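D-2-hydroxyacid dehydrogensase protein (Ketogulonicigenium vulgare, PDB 4LSW) probably catalyses the NAD(P)-dependent interconversion of 2-hydroxyacids and 2-oxoacids, as in other D-isomer-specific 2-hydroxyacid dehydrogenases. Local coordinates at residues 146-160 against 191-205. Numbering follows the deposited sequence.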
loop_
_atom_site.group_PDB
_atom_site.type_symbol
_atom_site.label_atom_id
_atom_site.label_comp_id
_atom_site.label_asym_id
_atom_site.label_seq_id
_atom_site.Cartn_x
_atom_site.Cartn_y
_atom_site.Cartn_z
ATOM N N ARG A 146 11.991 17.070 15.863
ATOM C CA ARG A 146 10.664 17.672 15.836
ATOM C C ARG A 146 9.597 16.612 16.129
ATOM O O ARG A 146 9.927 15.487 16.506
ATOM C CB ARG A 146 10.442 18.410 14.514
ATOM C CG ARG A 146 11.451 19.577 14.323
ATOM C CD ARG A 146 11.186 20.372 13.061
ATOM N NE ARG A 146 9.908 21.079 13.102
ATOM C CZ ARG A 146 9.283 21.552 12.030
ATOM N NH1 ARG A 146 9.810 21.400 10.823
ATOM N NH2 ARG A 146 8.124 22.183 12.162
ATOM N N ARG A 147 8.325 16.975 15.997
ATOM C CA ARG A 147 7.246 16.112 16.458
ATOM C C ARG A 147 6.584 15.374 15.297
ATOM O O ARG A 147 6.214 15.991 14.301
ATOM C CB ARG A 147 6.206 16.955 17.205
ATOM C CG ARG A 147 6.787 17.736 18.400
ATOM C CD ARG A 147 5.807 18.809 18.853
ATOM N NE ARG A 147 5.472 19.714 17.759
ATOM C CZ ARG A 147 4.519 20.642 17.812
ATOM N NH1 ARG A 147 3.795 20.798 18.910
ATOM N NH2 ARG A 147 4.293 21.417 16.756
ATOM N N ALA A 148 6.443 14.060 15.435
ATOM C CA ALA A 148 5.835 13.240 14.395
ATOM C C ALA A 148 4.750 12.358 14.973
ATOM O O ALA A 148 4.916 11.799 16.054
ATOM C CB ALA A 148 6.908 12.392 13.690
ATOM N N GLY A 149 3.652 12.241 14.233
ATOM C CA GLY A 149 2.559 11.375 14.625
ATOM C C GLY A 149 2.390 10.285 13.593
ATOM O O GLY A 149 2.544 10.525 12.397
ATOM N N VAL A 150 2.070 9.087 14.062
ATOM C CA VAL A 150 1.823 7.958 13.179
ATOM C C VAL A 150 0.389 7.476 13.381
ATOM O O VAL A 150 0.020 7.019 14.475
ATOM C CB VAL A 150 2.837 6.832 13.424
ATOM C CG1 VAL A 150 2.614 5.665 12.471
ATOM C CG2 VAL A 150 4.266 7.371 13.276
ATOM N N LEU A 151 -0.418 7.595 12.325
ATOM C CA LEU A 151 -1.831 7.221 12.361
ATOM C C LEU A 151 -1.968 5.794 11.845
ATOM O O LEU A 151 -1.870 5.533 10.639
ATOM C CB LEU A 151 -2.660 8.196 11.527
ATOM C CG LEU A 151 -4.157 7.916 11.466
ATOM C CD1 LEU A 151 -4.741 7.848 12.871
ATOM C CD2 LEU A 151 -4.831 9.002 10.670
ATOM N N GLY A 152 -2.150 4.868 12.781
ATOM C CA GLY A 152 -2.117 3.446 12.480
ATOM C C GLY A 152 -0.742 2.894 12.794
ATOM O O GLY A 152 0.206 3.140 12.046
ATOM N N LEU A 153 -0.623 2.170 13.902
ATOM C CA LEU A 153 0.673 1.623 14.303
ATOM C C LEU A 153 0.692 0.095 14.220
ATOM O O LEU A 153 0.995 -0.601 15.193
ATOM C CB LEU A 153 1.072 2.114 15.697
ATOM C CG LEU A 153 2.587 2.050 15.912
ATOM C CD1 LEU A 153 3.271 3.289 15.347
ATOM C CD2 LEU A 153 2.908 1.856 17.380
ATOM N N GLY A 154 0.341 -0.406 13.037
ATOM C CA GLY A 154 0.514 -1.806 12.701
ATOM C C GLY A 154 1.921 -2.025 12.175
ATOM O O GLY A 154 2.836 -1.293 12.540
ATOM N N ARG A 155 2.089 -3.026 11.315
ATOM C CA ARG A 155 3.400 -3.366 10.773
ATOM C C ARG A 155 4.112 -2.147 10.190
ATOM O O ARG A 155 5.272 -1.853 10.541
ATOM C CB ARG A 155 3.240 -4.418 9.675
ATOM C CG ARG A 155 2.687 -5.755 10.148
ATOM C CD ARG A 155 2.104 -6.551 8.989
ATOM N NE ARG A 155 1.867 -7.947 9.354
ATOM C CZ ARG A 155 0.785 -8.387 9.998
ATOM N NH1 ARG A 155 -0.172 -7.543 10.366
ATOM N NH2 ARG A 155 0.663 -9.676 10.284
ATOM N N ILE A 156 3.422 -1.440 9.305
ATOM C CA ILE A 156 4.030 -0.330 8.587
ATOM C C ILE A 156 4.293 0.844 9.509
ATOM O O ILE A 156 5.390 1.408 9.514
ATOM C CB ILE A 156 3.183 0.116 7.389
ATOM C CG1 ILE A 156 3.081 -1.040 6.394
ATOM C CG2 ILE A 156 3.822 1.334 6.722
ATOM C CD1 ILE A 156 2.243 -0.747 5.187
ATOM N N GLY A 157 3.288 1.219 10.288
ATOM C CA GLY A 157 3.431 2.343 11.186
ATOM C C GLY A 157 4.554 2.134 12.180
ATOM O O GLY A 157 5.298 3.060 12.480
ATOM N N PHE A 158 4.671 0.915 12.692
ATOM C CA PHE A 158 5.756 0.578 13.600
ATOM C C PHE A 158 7.103 0.785 12.938
ATOM O O PHE A 158 7.993 1.399 13.524
ATOM C CB PHE A 158 5.631 -0.864 14.077
ATOM C CG PHE A 158 6.698 -1.272 15.035
ATOM C CD1 PHE A 158 6.805 -0.647 16.268
ATOM C CD2 PHE A 158 7.573 -2.294 14.722
ATOM C CE1 PHE A 158 7.788 -1.023 17.175
ATOM C CE2 PHE A 158 8.558 -2.684 15.622
ATOM C CZ PHE A 158 8.666 -2.044 16.848
ATOM N N GLU A 159 7.248 0.300 11.707
ATOM C CA GLU A 159 8.521 0.472 11.011
ATOM C C GLU A 159 8.823 1.939 10.744
ATOM O O GLU A 159 9.978 2.367 10.862
ATOM C CB GLU A 159 8.557 -0.324 9.712
ATOM C CG GLU A 159 8.654 -1.819 9.930
ATOM C CD GLU A 159 9.795 -2.210 10.845
ATOM O OE1 GLU A 159 10.946 -1.790 10.593
ATOM O OE2 GLU A 159 9.541 -2.943 11.823
ATOM N N VAL A 160 7.800 2.723 10.401
ATOM C CA VAL A 160 8.000 4.159 10.266
ATOM C C VAL A 160 8.524 4.772 11.569
ATOM O O VAL A 160 9.516 5.509 11.568
ATOM C CB VAL A 160 6.698 4.871 9.813
ATOM C CG1 VAL A 160 6.815 6.395 9.982
ATOM C CG2 VAL A 160 6.363 4.500 8.370
ATOM N N ALA A 191 -7.463 10.925 15.886
ATOM C CA ALA A 191 -6.592 11.540 14.891
ATOM C C ALA A 191 -6.490 13.059 15.018
ATOM O O ALA A 191 -5.445 13.630 14.715
ATOM C CB ALA A 191 -7.023 11.151 13.492
ATOM N N VAL A 192 -7.555 13.722 15.463
ATOM C CA VAL A 192 -7.508 15.173 15.615
ATOM C C VAL A 192 -6.485 15.591 16.661
ATOM O O VAL A 192 -5.643 16.459 16.398
ATOM C CB VAL A 192 -8.892 15.770 15.955
ATOM C CG1 VAL A 192 -8.760 17.247 16.314
ATOM C CG2 VAL A 192 -9.823 15.588 14.789
ATOM N N THR A 193 -6.537 14.948 17.827
ATOM C CA THR A 193 -5.590 15.234 18.900
ATOM C C THR A 193 -4.172 14.880 18.474
ATOM O O THR A 193 -3.226 15.623 18.752
ATOM C CB THR A 193 -5.941 14.453 20.165
ATOM O OG1 THR A 193 -7.308 14.716 20.519
ATOM C CG2 THR A 193 -5.027 14.853 21.314
ATOM N N LEU A 194 -4.023 13.751 17.793
ATOM C CA LEU A 194 -2.713 13.337 17.300
ATOM C C LEU A 194 -2.125 14.435 16.419
ATOM O O LEU A 194 -0.982 14.872 16.605
ATOM C CB LEU A 194 -2.838 12.035 16.500
ATOM C CG LEU A 194 -1.540 11.474 15.908
ATOM C CD1 LEU A 194 -0.620 11.045 17.024
ATOM C CD2 LEU A 194 -1.860 10.312 14.994
ATOM N N ALA A 195 -2.927 14.897 15.469
ATOM C CA ALA A 195 -2.465 15.882 14.504
ATOM C C ALA A 195 -2.128 17.226 15.136
ATOM O O ALA A 195 -1.179 17.909 14.722
ATOM C CB ALA A 195 -3.526 16.061 13.435
ATOM N N ARG A 196 -2.932 17.621 16.123
ATOM C CA ARG A 196 -2.767 18.912 16.775
ATOM C C ARG A 196 -1.351 19.144 17.300
ATOM O O ARG A 196 -0.823 20.255 17.202
ATOM C CB ARG A 196 -3.782 19.058 17.916
ATOM C CG ARG A 196 -3.725 20.416 18.612
ATOM C CD ARG A 196 -4.647 20.471 19.824
ATOM N NE ARG A 196 -4.462 19.311 20.693
ATOM C CZ ARG A 196 -3.827 19.330 21.862
ATOM N NH1 ARG A 196 -3.314 20.465 22.325
ATOM N NH2 ARG A 196 -3.715 18.215 22.579
ATOM N N ASP A 197 -0.748 18.092 17.840
ATOM C CA ASP A 197 0.525 18.206 18.545
ATOM C C ASP A 197 1.742 17.765 17.736
ATOM O O ASP A 197 2.808 17.561 18.312
ATOM C CB ASP A 197 0.484 17.398 19.847
ATOM C CG ASP A 197 -0.535 17.926 20.828
ATOM O OD1 ASP A 197 -0.828 19.133 20.770
ATOM O OD2 ASP A 197 -1.044 17.128 21.646
ATOM N N VAL A 198 1.601 17.599 16.424
ATOM C CA VAL A 198 2.753 17.166 15.614
ATOM C C VAL A 198 3.032 18.053 14.411
ATOM O O VAL A 198 2.159 18.792 13.956
ATOM C CB VAL A 198 2.645 15.689 15.149
ATOM C CG1 VAL A 198 2.452 14.777 16.327
ATOM C CG2 VAL A 198 1.507 15.518 14.135
ATOM N N ASP A 199 4.257 17.951 13.893
ATOM C CA ASP A 199 4.696 18.701 12.737
ATOM C C ASP A 199 4.593 17.878 11.452
ATOM O O ASP A 199 4.512 18.434 10.361
ATOM C CB ASP A 199 6.142 19.161 12.952
ATOM C CG ASP A 199 6.307 19.949 14.238
ATOM O OD1 ASP A 199 5.680 21.019 14.326
ATOM O OD2 ASP A 199 7.028 19.504 15.164
ATOM N N PHE A 200 4.597 16.555 11.595
ATOM C CA PHE A 200 4.553 15.623 10.477
ATOM C C PHE A 200 3.597 14.520 10.878
ATOM O O PHE A 200 3.722 13.982 11.974
ATOM C CB PHE A 200 5.935 14.994 10.239
ATOM C CG PHE A 200 7.039 15.988 10.018
ATOM C CD1 PHE A 200 7.304 16.474 8.746
ATOM C CD2 PHE A 200 7.825 16.423 11.079
ATOM C CE1 PHE A 200 8.341 17.384 8.529
ATOM C CE2 PHE A 200 8.856 17.344 10.870
ATOM C CZ PHE A 200 9.117 17.814 9.599
ATOM N N LEU A 201 2.630 14.203 10.022
ATOM C CA LEU A 201 1.672 13.128 10.313
ATOM C C LEU A 201 1.724 12.076 9.218
ATOM O O LEU A 201 1.488 12.384 8.040
ATOM C CB LEU A 201 0.243 13.680 10.398
ATOM C CG LEU A 201 -0.869 12.665 10.670
ATOM C CD1 LEU A 201 -0.697 12.028 12.039
ATOM C CD2 LEU A 201 -2.241 13.327 10.555
ATOM N N PHE A 202 2.050 10.850 9.596
ATOM C CA PHE A 202 2.105 9.746 8.647
ATOM C C PHE A 202 0.804 8.973 8.698
ATOM O O PHE A 202 0.361 8.579 9.779
ATOM C CB PHE A 202 3.259 8.799 9.003
ATOM C CG PHE A 202 4.618 9.382 8.751
ATOM C CD1 PHE A 202 5.216 10.227 9.686
ATOM C CD2 PHE A 202 5.290 9.103 7.573
ATOM C CE1 PHE A 202 6.470 10.773 9.456
ATOM C CE2 PHE A 202 6.548 9.648 7.343
ATOM C CZ PHE A 202 7.133 10.478 8.283
ATOM N N VAL A 203 0.203 8.738 7.539
ATOM C CA VAL A 203 -1.012 7.939 7.472
ATOM C C VAL A 203 -0.644 6.534 7.022
ATOM O O VAL A 203 -0.256 6.310 5.864
ATOM C CB VAL A 203 -2.035 8.551 6.522
ATOM C CG1 VAL A 203 -3.322 7.736 6.547
ATOM C CG2 VAL A 203 -2.307 9.984 6.925
ATOM N N THR A 204 -0.722 5.608 7.973
ATOM C CA THR A 204 -0.294 4.229 7.786
ATOM C C THR A 204 -1.392 3.317 8.319
ATOM O O THR A 204 -1.149 2.422 9.120
ATOM C CB THR A 204 1.055 3.965 8.501
ATOM O OG1 THR A 204 1.010 4.490 9.833
ATOM C CG2 THR A 204 2.178 4.665 7.765
ATOM N N LEU A 205 -2.611 3.583 7.862
ATOM C CA LEU A 205 -3.788 2.796 8.216
ATOM C C LEU A 205 -3.965 1.663 7.216
ATOM O O LEU A 205 -4.185 1.907 6.030
ATOM C CB LEU A 205 -5.034 3.676 8.181
ATOM C CG LEU A 205 -5.181 4.739 9.259
ATOM C CD1 LEU A 205 -6.267 5.745 8.876
ATOM C CD2 LEU A 205 -5.495 4.089 10.604
HETATM O O HOH W 1 8.660 21.651 16.124
HETATM O O HOH W 2 0.478 0.418 10.214
#
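Two neighbouring parallel strands at the centre of the Rossmann-type dinucleotide-binding sheet, 147-151 and 200-203, meet here, next to a glycine-rich turn (G152, G154, G157) that fits the GxGxxG fingerprint and probably receives the cofactor. F200 O and F202 O accept from G149 N and L151 N; F202 N and T204 N donate back to G149 O and L151 O, the last bond closing the ladder at the turn. On one sheet face V160, from the helix after the turn, makes a CH-pi contact, CG1 lying over the F202 ring, 3.9 Å from its centroid. On the other, L151 packs CD1 on A191 CB (4.1 Å) and CB on L194 CD2, joining the strand to helix 191-196. At the strand starts R147 turns the NE/NH2 edge of its guanidinium to the D199 carboxylate in a salt bridge: NE reaches OD2 at 3.0 Å, almost straight at 179°, and NH2 reaches OD1 at 2.8 Å. Both nitrogens approach from well off the carboxylate plane, while R147 N takes the anti lone pair of OD2. At the glycine turn a water accepts from G157 N and donates to T204 O. With chi1 at 47°, T204 OG1 faces G152 O and donates to it at 2.7 Å.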